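Local coordinates for protein putative oxidoreductase yhhX (Escherichia coli K-12, PDB 3F4L) that probably acts as an NADP-dependent oxidoreductase of the Gfo/Idh/MocA family, perhaps a scyllo-inositol dehydrogenase, at residues T14-K26 / Q253-E265. Residues are numbered along the deposited sequence; the frame is centred on the assembly and turned at random.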
ATOM      1  N   THR A  14      23.937   8.899  21.541  1.00 22.17           N
ATOM      2  CA  THR A  14      25.393   8.855  21.528  1.00 21.13           C
ATOM      3  C   THR A  14      25.948   7.518  22.048  1.00 22.41           C
ATOM      4  O   THR A  14      26.857   6.944  21.446  1.00 22.53           O
ATOM      5  CB  THR A  14      25.981   9.999  22.384  1.00 20.57           C
ATOM      6  OG1 THR A  14      25.433  11.249  21.945  1.00 25.01           O
ATOM      7  CG2 THR A  14      27.498  10.042  22.262  1.00 22.52           C
ATOM      8  N   THR A  15      25.406   7.018  23.155  1.00 21.80           N
ATOM      9  CA  THR A  15      25.910   5.768  23.728  1.00 23.80           C
ATOM     10  C   THR A  15      25.405   4.491  23.073  1.00 25.32           C
ATOM     11  O   THR A  15      25.970   3.417  23.293  1.00 22.80           O
ATOM     12  CB  THR A  15      25.606   5.666  25.234  1.00 23.84           C
ATOM     13  OG1 THR A  15      24.200   5.827  25.455  1.00 23.04           O
ATOM     14  CG2 THR A  15      26.375   6.726  26.003  1.00 24.38           C
ATOM     15  N   ARG A  16      24.351   4.596  22.269  1.00 26.60           N
ATOM     16  CA  ARG A  16      23.801   3.415  21.617  1.00 27.57           C
ATOM     17  C   ARG A  16      24.071   3.318  20.124  1.00 26.59           C
ATOM     18  O   ARG A  16      24.414   2.246  19.617  1.00 27.60           O
ATOM     19  CB  ARG A  16      22.290   3.331  21.846  1.00 28.67           C
ATOM     20  CG  ARG A  16      21.629   2.185  21.089  1.00 33.12           C
ATOM     21  CD  ARG A  16      20.207   1.971  21.569  1.00 35.72           C
ATOM     22  NE  ARG A  16      20.177   1.681  23.001  1.00 39.04           N
ATOM     23  CZ  ARG A  16      19.078   1.695  23.748  1.00 40.72           C
ATOM     24  NH1 ARG A  16      17.902   1.985  23.204  1.00 40.61           N
ATOM     25  NH2 ARG A  16      19.158   1.421  25.041  1.00 42.81           N
ATOM     26  N   TYR A  17      23.929   4.431  19.416  1.00 24.52           N
ATOM     27  CA  TYR A  17      24.123   4.397  17.977  1.00 24.42           C
ATOM     28  C   TYR A  17      25.433   4.935  17.425  1.00 23.05           C
ATOM     29  O   TYR A  17      25.703   4.780  16.236  1.00 24.14           O
ATOM     30  CB  TYR A  17      22.949   5.088  17.298  1.00 26.01           C
ATOM     31  CG  TYR A  17      21.629   4.429  17.623  1.00 28.98           C
ATOM     32  CD1 TYR A  17      21.315   3.168  17.117  1.00 30.91           C
ATOM     33  CD2 TYR A  17      20.694   5.064  18.439  1.00 28.86           C
ATOM     34  CE1 TYR A  17      20.098   2.558  17.411  1.00 32.47           C
ATOM     35  CE2 TYR A  17      19.475   4.464  18.740  1.00 30.35           C
ATOM     36  CZ  TYR A  17      19.184   3.212  18.222  1.00 32.32           C
ATOM     37  OH  TYR A  17      17.978   2.616  18.509  1.00 37.11           O
ATOM     38  N   HIS A  18      26.249   5.553  18.266  1.00 20.79           N
ATOM     39  CA  HIS A  18      27.527   6.077  17.804  1.00 19.25           C
ATOM     40  C   HIS A  18      28.743   5.410  18.439  1.00 18.34           C
ATOM     41  O   HIS A  18      29.538   4.770  17.754  1.00 18.91           O
ATOM     42  CB  HIS A  18      27.593   7.586  18.053  1.00 18.38           C
ATOM     43  CG  HIS A  18      26.642   8.374  17.207  1.00 20.63           C
ATOM     44  ND1 HIS A  18      26.943   8.769  15.921  1.00 15.14           N
ATOM     45  CD2 HIS A  18      25.390   8.828  17.456  1.00 18.59           C
ATOM     46  CE1 HIS A  18      25.920   9.436  15.416  1.00 18.75           C
ATOM     47  NE2 HIS A  18      24.962   9.487  16.327  1.00 17.30           N
ATOM     48  N   LEU A  19      28.883   5.557  19.752  1.00 16.41           N
ATOM     49  CA  LEU A  19      30.038   5.014  20.453  1.00 16.08           C
ATOM     50  C   LEU A  19      30.334   3.531  20.252  1.00 17.77           C
ATOM     51  O   LEU A  19      31.493   3.154  20.061  1.00 15.49           O
ATOM     52  CB  LEU A  19      29.936   5.363  21.948  1.00 17.43           C
ATOM     53  CG  LEU A  19      30.723   6.604  22.424  1.00 21.88           C
ATOM     54  CD1 LEU A  19      30.915   7.601  21.287  1.00 21.12           C
ATOM     55  CD2 LEU A  19      30.022   7.257  23.597  1.00 18.67           C
ATOM     56  N   PRO A  20      29.301   2.670  20.271  1.00 16.77           N
ATOM     57  CA  PRO A  20      29.586   1.243  20.076  1.00 16.10           C
ATOM     58  C   PRO A  20      30.358   0.984  18.782  1.00 16.03           C
ATOM     59  O   PRO A  20      31.209   0.095  18.713  1.00 16.10           O
ATOM     60  CB  PRO A  20      28.192   0.607  20.049  1.00 15.33           C
ATOM     61  CG  PRO A  20      27.389   1.514  20.948  1.00 15.16           C
ATOM     62  CD  PRO A  20      27.862   2.897  20.507  1.00 15.58           C
ATOM     63  N   TYR A  21      30.058   1.779  17.764  1.00 14.26           N
ATOM     64  CA  TYR A  21      30.683   1.643  16.453  1.00 14.42           C
ATOM     65  C   TYR A  21      32.016   2.381  16.336  1.00 16.45           C
ATOM     66  O   TYR A  21      32.970   1.877  15.734  1.00 15.81           O
ATOM     67  CB  TYR A  21      29.710   2.153  15.383  1.00 15.43           C
ATOM     68  CG  TYR A  21      28.455   1.323  15.287  1.00 13.68           C
ATOM     69  CD1 TYR A  21      28.450   0.107  14.589  1.00 16.02           C
ATOM     70  CD2 TYR A  21      27.289   1.714  15.935  1.00 13.41           C
ATOM     71  CE1 TYR A  21      27.324  -0.685  14.542  1.00 10.30           C
ATOM     72  CE2 TYR A  21      26.145   0.922  15.898  1.00 12.37           C
ATOM     73  CZ  TYR A  21      26.171  -0.274  15.201  1.00 14.56           C
ATOM     74  OH  TYR A  21      25.044  -1.048  15.167  1.00 14.82           O
ATOM     75  N   VAL A  22      32.075   3.579  16.906  1.00 15.11           N
ATOM     76  CA  VAL A  22      33.281   4.382  16.862  1.00 15.31           C
ATOM     77  C   VAL A  22      34.388   3.779  17.716  1.00 17.01           C
ATOM     78  O   VAL A  22      35.558   3.786  17.320  1.00 16.81           O
ATOM     79  CB  VAL A  22      32.985   5.823  17.323  1.00 13.93           C
ATOM     80  CG1 VAL A  22      34.293   6.630  17.428  1.00 12.55           C
ATOM     81  CG2 VAL A  22      32.041   6.480  16.323  1.00 13.17           C
ATOM     82  N   LEU A  23      34.024   3.244  18.881  1.00 18.38           N
ATOM     83  CA  LEU A  23      35.017   2.642  19.767  1.00 18.30           C
ATOM     84  C   LEU A  23      35.526   1.307  19.213  1.00 20.18           C
ATOM     85  O   LEU A  23      36.465   0.725  19.751  1.00 18.63           O
ATOM     86  CB  LEU A  23      34.433   2.454  21.174  1.00 15.77           C
ATOM     87  CG  LEU A  23      33.913   3.743  21.824  1.00 18.67           C
ATOM     88  CD1 LEU A  23      33.235   3.422  23.168  1.00 19.84           C
ATOM     89  CD2 LEU A  23      35.072   4.722  22.020  1.00 18.09           C
ATOM     90  N   ASN A  24      34.906   0.822  18.141  1.00 21.39           N
ATOM     91  CA  ASN A  24      35.345  -0.429  17.522  1.00 23.99           C
ATOM     92  C   ASN A  24      36.294  -0.098  16.356  1.00 24.76           C
ATOM     93  O   ASN A  24      36.781  -0.999  15.657  1.00 24.77           O
ATOM     94  CB  ASN A  24      34.144  -1.211  16.988  1.00 26.89           C
ATOM     95  CG  ASN A  24      34.220  -2.700  17.306  1.00 32.51           C
ATOM     96  OD1 ASN A  24      35.259  -3.345  17.122  1.00 31.99           O
ATOM     97  ND2 ASN A  24      33.109  -3.254  17.776  1.00 33.76           N
ATOM     98  N   ARG A  25      36.542   1.194  16.148  1.00 21.77           N
ATOM     99  CA  ARG A  25      37.418   1.653  15.070  1.00 20.78           C
ATOM    100  C   ARG A  25      38.558   2.519  15.609  1.00 21.30           C
ATOM    101  O   ARG A  25      38.880   3.555  15.029  1.00 20.93           O
ATOM    102  CB  ARG A  25      36.601   2.451  14.039  1.00 21.88           C
ATOM    103  CG  ARG A  25      35.446   1.652  13.404  1.00 23.05           C
ATOM    104  CD  ARG A  25      34.521   2.524  12.560  1.00 21.42           C
ATOM    105  NE  ARG A  25      33.356   1.785  12.071  1.00 29.59           N
ATOM    106  CZ  ARG A  25      33.415   0.736  11.260  1.00 27.94           C
ATOM    107  NH1 ARG A  25      34.592   0.295  10.836  1.00 36.82           N
ATOM    108  NH2 ARG A  25      32.308   0.119  10.873  1.00 29.16           N
ATOM    109  N   LYS A  26      39.166   2.093  16.713  1.00 19.27           N
ATOM    110  CA  LYS A  26      40.260   2.848  17.317  1.00 21.68           C
ATOM    111  C   LYS A  26      41.456   3.087  16.387  1.00 21.08           C
ATOM    112  O   LYS A  26      42.258   3.984  16.627  1.00 19.12           O
ATOM    113  CB  LYS A  26      40.734   2.153  18.601  1.00 22.08           C
ATOM    114  CG  LYS A  26      39.681   2.083  19.707  1.00 25.19           C
ATOM    115  CD  LYS A  26      40.100   2.923  20.912  1.00 26.72           C
ATOM    116  CE  LYS A  26      39.025   2.966  21.992  1.00 25.94           C
ATOM    117  NZ  LYS A  26      38.749   1.636  22.594  1.00 25.44           N
ATOM    118  N   GLN A 253      20.683  -4.928  14.237  1.00 16.70           N
ATOM    119  CA  GLN A 253      21.654  -4.202  15.055  1.00 17.37           C
ATOM    120  C   GLN A 253      21.007  -3.558  16.279  1.00 16.85           C
ATOM    121  O   GLN A 253      21.555  -3.627  17.374  1.00 18.28           O
ATOM    122  CB  GLN A 253      22.350  -3.107  14.235  1.00 17.32           C
ATOM    123  CG  GLN A 253      23.162  -3.624  13.083  1.00 14.51           C
ATOM    124  CD  GLN A 253      23.751  -2.515  12.250  1.00 18.52           C
ATOM    125  OE1 GLN A 253      24.725  -1.856  12.646  1.00 17.68           O
ATOM    126  NE2 GLN A 253      23.158  -2.291  11.085  1.00 18.34           N
ATOM    127  N   GLU A 254      19.848  -2.932  16.105  1.00 16.30           N
ATOM    128  CA  GLU A 254      19.190  -2.284  17.234  1.00 20.06           C
ATOM    129  C   GLU A 254      18.776  -3.311  18.278  1.00 20.04           C
ATOM    130  O   GLU A 254      18.896  -3.069  19.486  1.00 18.61           O
ATOM    131  CB  GLU A 254      17.961  -1.498  16.779  1.00 24.21           C
ATOM    132  CG  GLU A 254      17.340  -0.649  17.885  1.00 33.16           C
ATOM    133  CD  GLU A 254      16.015  -0.012  17.479  1.00 38.36           C
ATOM    134  OE1 GLU A 254      15.930   0.531  16.356  1.00 40.11           O
ATOM    135  OE2 GLU A 254      15.062  -0.047  18.288  1.00 40.42           O
ATOM    136  N   THR A 255      18.289  -4.459  17.815  1.00 19.48           N
ATOM    137  CA  THR A 255      17.871  -5.509  18.736  1.00 22.75           C
ATOM    138  C   THR A 255      19.079  -5.966  19.558  1.00 22.40           C
ATOM    139  O   THR A 255      18.986  -6.122  20.771  1.00 24.32           O
ATOM    140  CB  THR A 255      17.256  -6.716  17.972  1.00 22.09           C
ATOM    141  OG1 THR A 255      16.058  -6.291  17.304  1.00 20.50           O
ATOM    142  CG2 THR A 255      16.915  -7.852  18.928  1.00 20.65           C
ATOM    143  N   SER A 256      20.220  -6.158  18.906  1.00 22.52           N
ATOM    144  CA  SER A 256      21.409  -6.583  19.637  1.00 22.29           C
ATOM    145  C   SER A 256      21.872  -5.509  20.623  1.00 24.49           C
ATOM    146  O   SER A 256      22.180  -5.813  21.786  1.00 23.19           O
ATOM    147  CB  SER A 256      22.547  -6.903  18.675  1.00 22.12           C
ATOM    148  OG  SER A 256      22.198  -7.981  17.832  1.00 20.23           O
ATOM    149  N   LEU A 257      21.935  -4.263  20.152  1.00 22.08           N
ATOM    150  CA  LEU A 257      22.368  -3.155  20.990  1.00 25.68           C
ATOM    151  C   LEU A 257      21.530  -3.073  22.263  1.00 27.31           C
ATOM    152  O   LEU A 257      22.075  -2.917  23.356  1.00 27.63           O
ATOM    153  CB  LEU A 257      22.296  -1.829  20.216  1.00 24.11           C
ATOM    154  CG  LEU A 257      23.301  -1.668  19.070  1.00 22.95           C
ATOM    155  CD1 LEU A 257      23.071  -0.347  18.335  1.00 23.19           C
ATOM    156  CD2 LEU A 257      24.720  -1.728  19.625  1.00 22.54           C
ATOM    157  N   LYS A 258      20.211  -3.197  22.125  1.00 29.57           N
ATOM    158  CA  LYS A 258      19.317  -3.148  23.281  1.00 30.60           C
ATOM    159  C   LYS A 258      19.535  -4.332  24.217  1.00 29.62           C
ATOM    160  O   LYS A 258      19.311  -4.223  25.421  1.00 28.57           O
ATOM    161  CB  LYS A 258      17.853  -3.129  22.834  1.00 31.80           C
ATOM    162  CG  LYS A 258      17.333  -1.758  22.477  1.00 34.42           C
ATOM    163  CD  LYS A 258      15.840  -1.791  22.203  1.00 35.87           C
ATOM    164  CE  LYS A 258      15.259  -0.390  22.264  1.00 38.70           C
ATOM    165  NZ  LYS A 258      15.430   0.214  23.626  1.00 39.81           N
ATOM    166  N   ALA A 259      19.965  -5.456  23.655  1.00 29.59           N
ATOM    167  CA  ALA A 259      20.212  -6.669  24.428  1.00 30.27           C
ATOM    168  C   ALA A 259      21.611  -6.658  25.032  1.00 30.91           C
ATOM    169  O   ALA A 259      22.063  -7.650  25.606  1.00 31.11           O
ATOM    170  CB  ALA A 259      20.037  -7.895  23.543  1.00 29.33           C
ATOM    171  N   ASN A 260      22.294  -5.530  24.884  1.00 31.81           N
ATOM    172  CA  ASN A 260      23.637  -5.345  25.421  1.00 31.67           C
ATOM    173  C   ASN A 260      24.717  -6.162  24.715  1.00 29.86           C
ATOM    174  O   ASN A 260      25.667  -6.628  25.342  1.00 30.61           O
ATOM    175  CB  ASN A 260      23.642  -5.636  26.931  1.00 34.06           C
ATOM    176  CG  ASN A 260      24.894  -5.124  27.621  1.00 36.10           C
ATOM    177  OD1 ASN A 260      25.379  -4.032  27.320  1.00 36.80           O
ATOM    178  ND2 ASN A 260      25.416  -5.905  28.565  1.00 38.10           N
ATOM    179  N   ILE A 261      24.559  -6.338  23.408  1.00 30.19           N
ATOM    180  CA  ILE A 261      25.534  -7.053  22.594  1.00 29.99           C
ATOM    181  C   ILE A 261      26.133  -5.971  21.698  1.00 30.48           C
ATOM    182  O   ILE A 261      25.420  -5.335  20.916  1.00 28.42           O
ATOM    183  CB  ILE A 261      24.869  -8.131  21.714  1.00 31.56           C
ATOM    184  CG1 ILE A 261      24.138  -9.141  22.599  1.00 33.76           C
ATOM    185  CG2 ILE A 261      25.920  -8.835  20.865  1.00 30.69           C
ATOM    186  CD1 ILE A 261      23.442 -10.254  21.826  1.00 34.30           C
HETATM  187  N   MSE A 262      27.436  -5.750  21.820  1.00 30.75           N
HETATM  188  CA  MSE A 262      28.096  -4.706  21.043  1.00 30.80           C
HETATM  189  C   MSE A 262      28.649  -5.176  19.701  1.00 30.50           C
HETATM  190  O   MSE A 262      28.846  -6.371  19.479  1.00 29.06           O
HETATM  191  CB  MSE A 262      29.221  -4.077  21.873  1.00 32.48           C
HETATM  192  CG  MSE A 262      28.757  -3.398  23.166  1.00 31.44           C
HETATM  193 SE   MSE A 262      27.481  -1.953  22.924  0.78 36.95          SE
HETATM  194  CE  MSE A 262      25.877  -2.812  23.576  1.00 31.85           C
ATOM    195  N   PRO A 263      28.903  -4.230  18.779  1.00 31.41           N
ATOM    196  CA  PRO A 263      29.440  -4.569  17.456  1.00 31.30           C
ATOM    197  C   PRO A 263      30.721  -5.386  17.563  1.00 32.48           C
ATOM    198  O   PRO A 263      31.559  -5.128  18.424  1.00 31.50           O
ATOM    199  CB  PRO A 263      29.682  -3.203  16.825  1.00 32.07           C
ATOM    200  CG  PRO A 263      28.595  -2.367  17.422  1.00 31.96           C
ATOM    201  CD  PRO A 263      28.642  -2.783  18.881  1.00 29.88           C
ATOM    202  N   GLY A 264      30.868  -6.379  16.692  1.00 34.27           N
ATOM    203  CA  GLY A 264      32.065  -7.200  16.718  1.00 37.26           C
ATOM    204  C   GLY A 264      31.987  -8.400  17.645  1.00 38.41           C
ATOM    205  O   GLY A 264      32.763  -9.343  17.502  1.00 40.21           O
ATOM    206  N   GLU A 265      31.064  -8.364  18.600  1.00 38.63           N
ATOM    207  CA  GLU A 265      30.899  -9.472  19.534  1.00 39.87           C
ATOM    208  C   GLU A 265      30.140 -10.610  18.860  1.00 40.16           C
ATOM    209  O   GLU A 265      29.277 -10.380  18.016  1.00 40.28           O
ATOM    210  CB  GLU A 265      30.145  -9.010  20.784  1.00 39.95           C
ATOM    211  CG  GLU A 265      30.996  -8.223  21.764  1.00 42.08           C
ATOM    212  CD  GLU A 265      30.188  -7.617  22.900  1.00 44.55           C
ATOM    213  OE1 GLU A 265      29.232  -8.269  23.374  1.00 45.49           O
ATOM    214  OE2 GLU A 265      30.518  -6.492  23.331  1.00 45.43           O
TER
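L257 reaches from helix 253-258 into the space between R16, Y17, P20 and Y21, a knob-into-hole fit made where the axes of segments 14-22 and 253-258 run almost at right angles (96°). With CG anti to its carbonyl carbon (chi1 -68°), the leucine brings CD1 within 3.2 Å of R16 O, a buried carbonyl oxygen without a polar partner, while CD2 meets P20 CB. One turn earlier, Q253 OE1 is held chiefly by the backbone N-H of Y298 and accepts a further, weak hydrogen bond from Y21 OH (2.7 Å), with amide and ring planes nearly perpendicular (82°). P263 covers one face of the Y21 ring in a CH-pi contact, its CG 3.8 Å from the ring centroid and shifted toward the rim. The CD of this proline abuts P20 CB, and M262 SE packs against the same carbon. At the other end the Y17 ring turns its edge to E254 CG, and K258 CG lies above one face of the R16 guanidinium, displaced toward its rim. This largely apolar packing, with a buried tyrosine-glutamine pair beside it, joins the first helix of the Rossmann fold to the C-terminal alpha/beta domain in the two-domain Gfo/Idh/MocA architecture.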